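Local coordinates for protein aldehyde dehydrogenase 12 (Zea mays, PDB 6D97) that probably catalyses the NAD-dependent oxidation of L-glutamate gamma-semialdehyde to glutamate, the last step of proline catabolism in plants, at residues 107-118 and 156-165. Numbering follows the deposited sequence.
Sequences YLMYGDISAKAA and LENFCGDQVR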
loop_
_atom_site.group_PDB
_atom_site.type_symbol
_atom_site.label_atom_id
_atom_site.label_comp_id
_atom_site.label_asym_id
_atom_site.label_seq_id
_atom_site.Cartn_x
_atom_site.Cartn_y
_atom_site.Cartn_z
ATOM N N TYR A 107 4.240 0.814 21.231
ATOM C CA TYR A 107 3.443 1.447 20.184
ATOM C C TYR A 107 2.092 1.887 20.726
ATOM O O TYR A 107 1.612 2.983 20.410
ATOM C CB TYR A 107 3.231 0.497 19.007
ATOM C CG TYR A 107 4.457 0.157 18.199
ATOM C CD1 TYR A 107 5.076 1.107 17.397
ATOM C CD2 TYR A 107 4.968 -1.136 18.207
ATOM C CE1 TYR A 107 6.184 0.783 16.644
ATOM C CE2 TYR A 107 6.077 -1.469 17.467
ATOM C CZ TYR A 107 6.683 -0.507 16.687
ATOM O OH TYR A 107 7.786 -0.832 15.935
ATOM N N LEU A 108 1.460 1.039 21.541
ATOM C CA LEU A 108 0.164 1.382 22.119
ATOM C C LEU A 108 0.284 2.534 23.105
ATOM O O LEU A 108 -0.603 3.393 23.170
ATOM C CB LEU A 108 -0.442 0.160 22.803
ATOM C CG LEU A 108 -0.630 -1.017 21.852
ATOM C CD1 LEU A 108 -1.423 -2.142 22.508
ATOM C CD2 LEU A 108 -1.298 -0.519 20.587
ATOM N N MET A 109 1.368 2.555 23.887
ATOM C CA MET A 109 1.582 3.629 24.852
ATOM C C MET A 109 1.649 4.980 24.162
ATOM O O MET A 109 1.098 5.969 24.655
ATOM C CB MET A 109 2.869 3.376 25.636
ATOM C CG MET A 109 3.217 4.446 26.662
ATOM S SD MET A 109 4.805 4.098 27.445
ATOM C CE MET A 109 5.944 4.419 26.099
ATOM N N TYR A 110 2.320 5.044 23.018
ATOM C CA TYR A 110 2.440 6.329 22.351
ATOM C C TYR A 110 1.154 6.709 21.637
ATOM O O TYR A 110 0.914 7.897 21.389
ATOM C CB TYR A 110 3.627 6.312 21.401
ATOM C CG TYR A 110 4.879 6.740 22.105
ATOM C CD1 TYR A 110 5.132 8.083 22.336
ATOM C CD2 TYR A 110 5.789 5.810 22.572
ATOM C CE1 TYR A 110 6.265 8.491 22.992
ATOM C CE2 TYR A 110 6.928 6.207 23.227
ATOM C CZ TYR A 110 7.161 7.547 23.435
ATOM O OH TYR A 110 8.300 7.939 24.094
ATOM N N GLY A 111 0.322 5.725 21.296
ATOM C CA GLY A 111 -1.041 6.047 20.919
ATOM C C GLY A 111 -1.779 6.747 22.043
ATOM O O GLY A 111 -2.459 7.754 21.827
ATOM N N ASP A 112 -1.627 6.236 23.270
ATOM C CA ASP A 112 -2.291 6.839 24.422
ATOM C C ASP A 112 -1.694 8.196 24.768
ATOM O O ASP A 112 -2.431 9.142 25.072
ATOM C CB ASP A 112 -2.217 5.903 25.628
ATOM C CG ASP A 112 -3.146 4.710 25.500
ATOM O OD1 ASP A 112 -4.099 4.779 24.693
ATOM O OD2 ASP A 112 -2.919 3.702 26.203
ATOM N N ILE A 113 -0.363 8.307 24.747
ATOM C CA ILE A 113 0.290 9.587 25.021
ATOM C C ILE A 113 -0.188 10.643 24.036
ATOM O O ILE A 113 -0.532 11.768 24.417
ATOM C CB ILE A 113 1.819 9.431 24.971
ATOM C CG1 ILE A 113 2.304 8.580 26.140
ATOM C CG2 ILE A 113 2.491 10.796 24.975
ATOM C CD1 ILE A 113 3.726 8.101 25.970
ATOM N N SER A 114 -0.229 10.286 22.750
ATOM C CA SER A 114 -0.666 11.233 21.729
ATOM C C SER A 114 -2.115 11.654 21.945
ATOM O O SER A 114 -2.477 12.807 21.679
ATOM C CB SER A 114 -0.487 10.621 20.340
ATOM O OG SER A 114 0.864 10.256 20.114
ATOM N N ALA A 115 -2.957 10.737 22.426
ATOM C CA ALA A 115 -4.358 11.072 22.665
ATOM C C ALA A 115 -4.491 12.061 23.814
ATOM O O ALA A 115 -5.221 13.055 23.713
ATOM C CB ALA A 115 -5.164 9.803 22.946
ATOM N N LYS A 116 -3.789 11.800 24.920
ATOM C CA LYS A 116 -3.814 12.718 26.053
ATOM C C LYS A 116 -3.242 14.077 25.672
ATOM O O LYS A 116 -3.789 15.117 26.054
ATOM C CB LYS A 116 -3.042 12.121 27.232
ATOM C CG LYS A 116 -3.782 11.016 27.973
ATOM C CD LYS A 116 -2.914 10.425 29.066
ATOM C CE LYS A 116 -2.736 8.937 28.861
ATOM N NZ LYS A 116 -1.302 8.531 28.887
ATOM N N ALA A 117 -2.146 14.087 24.907
ATOM C CA ALA A 117 -1.531 15.348 24.506
ATOM C C ALA A 117 -2.420 16.120 23.538
ATOM O O ALA A 117 -2.558 17.343 23.661
ATOM C CB ALA A 117 -0.158 15.091 23.888
ATOM N N ALA A 118 -3.027 15.428 22.569
ATOM C CA ALA A 118 -3.919 16.097 21.626
ATOM C C ALA A 118 -5.100 16.742 22.342
ATOM O O ALA A 118 -5.529 17.842 21.976
ATOM C CB ALA A 118 -4.413 15.110 20.567
ATOM N N LEU A 156 -1.154 15.170 16.465
ATOM C CA LEU A 156 -1.300 14.236 17.578
ATOM C C LEU A 156 -2.603 13.456 17.478
ATOM O O LEU A 156 -2.660 12.278 17.848
ATOM C CB LEU A 156 -1.222 14.992 18.905
ATOM C CG LEU A 156 0.128 15.625 19.250
ATOM C CD1 LEU A 156 0.019 16.493 20.499
ATOM C CD2 LEU A 156 1.197 14.552 19.418
ATOM N N GLU A 157 -3.664 14.093 16.973
ATOM C CA GLU A 157 -4.923 13.379 16.789
ATOM C C GLU A 157 -4.790 12.267 15.757
ATOM O O GLU A 157 -5.519 11.273 15.827
ATOM C CB GLU A 157 -6.039 14.344 16.390
ATOM C CG GLU A 157 -6.724 15.017 17.567
ATOM C CD GLU A 157 -8.062 15.628 17.192
ATOM O OE1 GLU A 157 -8.702 16.249 18.070
ATOM O OE2 GLU A 157 -8.476 15.483 16.022
ATOM N N ASN A 158 -3.859 12.401 14.809
ATOM C CA ASN A 158 -3.682 11.372 13.790
ATOM C C ASN A 158 -3.004 10.118 14.323
ATOM O O ASN A 158 -3.002 9.095 13.630
ATOM C CB ASN A 158 -2.874 11.919 12.612
ATOM C CG ASN A 158 -3.644 12.941 11.804
ATOM O OD1 ASN A 158 -4.868 13.033 11.899
ATOM N ND2 ASN A 158 -2.930 13.711 10.995
ATOM N N PHE A 159 -2.444 10.159 15.525
ATOM C CA PHE A 159 -1.679 9.030 16.034
ATOM C C PHE A 159 -2.167 8.629 17.412
ATOM O O PHE A 159 -1.383 8.320 18.314
ATOM C CB PHE A 159 -0.188 9.347 16.005
ATOM C CG PHE A 159 0.315 9.604 14.619
ATOM C CD1 PHE A 159 0.526 8.548 13.749
ATOM C CD2 PHE A 159 0.519 10.894 14.163
ATOM C CE1 PHE A 159 0.955 8.766 12.461
ATOM C CE2 PHE A 159 0.957 11.120 12.873
ATOM C CZ PHE A 159 1.173 10.053 12.020
ATOM N N CYS A 160 -3.486 8.613 17.571
ATOM C CA CYS A 160 -4.153 8.056 18.734
ATOM C C CYS A 160 -4.469 6.581 18.497
ATOM O O CYS A 160 -4.366 6.067 17.379
ATOM C CB CYS A 160 -5.436 8.828 19.042
ATOM S SG CYS A 160 -5.225 10.603 19.306
ATOM N N GLY A 161 -4.862 5.903 19.572
ATOM C CA GLY A 161 -5.265 4.508 19.475
ATOM C C GLY A 161 -4.171 3.631 18.894
ATOM O O GLY A 161 -3.053 3.558 19.414
ATOM N N ASP A 162 -4.499 2.956 17.794
ATOM C CA ASP A 162 -3.598 2.009 17.150
ATOM C C ASP A 162 -2.735 2.640 16.065
ATOM O O ASP A 162 -1.953 1.925 15.427
ATOM C CB ASP A 162 -4.394 0.850 16.532
ATOM C CG ASP A 162 -5.082 -0.019 17.569
ATOM O OD1 ASP A 162 -4.394 -0.559 18.460
ATOM O OD2 ASP A 162 -6.320 -0.162 17.486
ATOM N N GLN A 163 -2.848 3.950 15.831
ATOM C CA GLN A 163 -2.222 4.532 14.646
ATOM C C GLN A 163 -0.700 4.560 14.724
ATOM O O GLN A 163 -0.043 4.584 13.678
ATOM C CB GLN A 163 -2.773 5.938 14.391
ATOM C CG GLN A 163 -4.228 5.953 13.910
ATOM C CD GLN A 163 -4.427 5.299 12.541
ATOM O OE1 GLN A 163 -3.467 4.937 11.858
ATOM N NE2 GLN A 163 -5.684 5.150 12.138
ATOM N N VAL A 164 -0.121 4.554 15.924
ATOM C CA VAL A 164 1.326 4.400 16.039
ATOM C C VAL A 164 1.729 2.966 15.738
ATOM O O VAL A 164 2.680 2.713 14.988
ATOM C CB VAL A 164 1.797 4.839 17.435
ATOM C CG1 VAL A 164 3.278 4.549 17.601
ATOM C CG2 VAL A 164 1.512 6.309 17.625
ATOM N N ARG A 165 1.005 2.016 16.334
ATOM C CA ARG A 165 1.118 0.603 16.002
ATOM C C ARG A 165 1.064 0.386 14.491
ATOM O O ARG A 165 1.877 -0.350 13.924
ATOM C CB ARG A 165 -0.009 -0.152 16.720
ATOM C CG ARG A 165 0.051 -1.665 16.653
ATOM C CD ARG A 165 -1.344 -2.269 16.487
ATOM N NE ARG A 165 -2.217 -2.127 17.649
ATOM C CZ ARG A 165 -2.348 -3.044 18.600
ATOM N NH1 ARG A 165 -1.646 -4.167 18.535
ATOM N NH2 ARG A 165 -3.175 -2.834 19.617
HETATM O O HOH W 1 -0.693 2.876 18.553
HETATM O O HOH W 2 -3.206 2.777 22.232
#
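L156, R165 and L108 bury the most surface where helix 105-121 runs alongside, and opposite in direction to, residues 156-165, which link helices 142-157 and 163-167. L156 packs its CB against A118 CB at 3.6 Å, while its CD1 branch reaches A117 CB. At the other end L108 lies over one face of the R165 guanidinium, its CD2 3.1 Å from R165 NH2. R165 bends at chi2 and chi3, which brings NE and NH2 back side-on to a single oxygen, D162 OD1; in this salt bridge R165 NE stands 2.8 Å from D162 OD1, close to the guanidinium plane. A methionine in place of R165 would probably leave D162 OD1 without its charged mate and give up the bonds to N176 and P174 of the third subunit. D162 OD2 is hydrogen-bonded to Q499 of the second subunit.

Between these ends the backbones close in around G111, whose CA makes CA-H...O contacts with F159 O and G161 O, both at 3.5 Å; the absence of a side chain at G111 lets them come this close. No direct hydrogen bond joins the segments, but a water donates to Y107 O and G161 O and accepts from R165 N. V164, with CG1 anti to the backbone N (chi1 174°), sets that methyl at the edge of the Y107 ring.

N158 OD1 bonds the backbone N of D162 of the second subunit, and D162 N bonds N158 OD1 of that subunit in return. Y110 and V164 both touch helix 203-214, S114 OG bonds Y214 OH, and A117 touches helix 229-240; these two helices flank the parallel strands of the Rossmann-type NAD-binding domain.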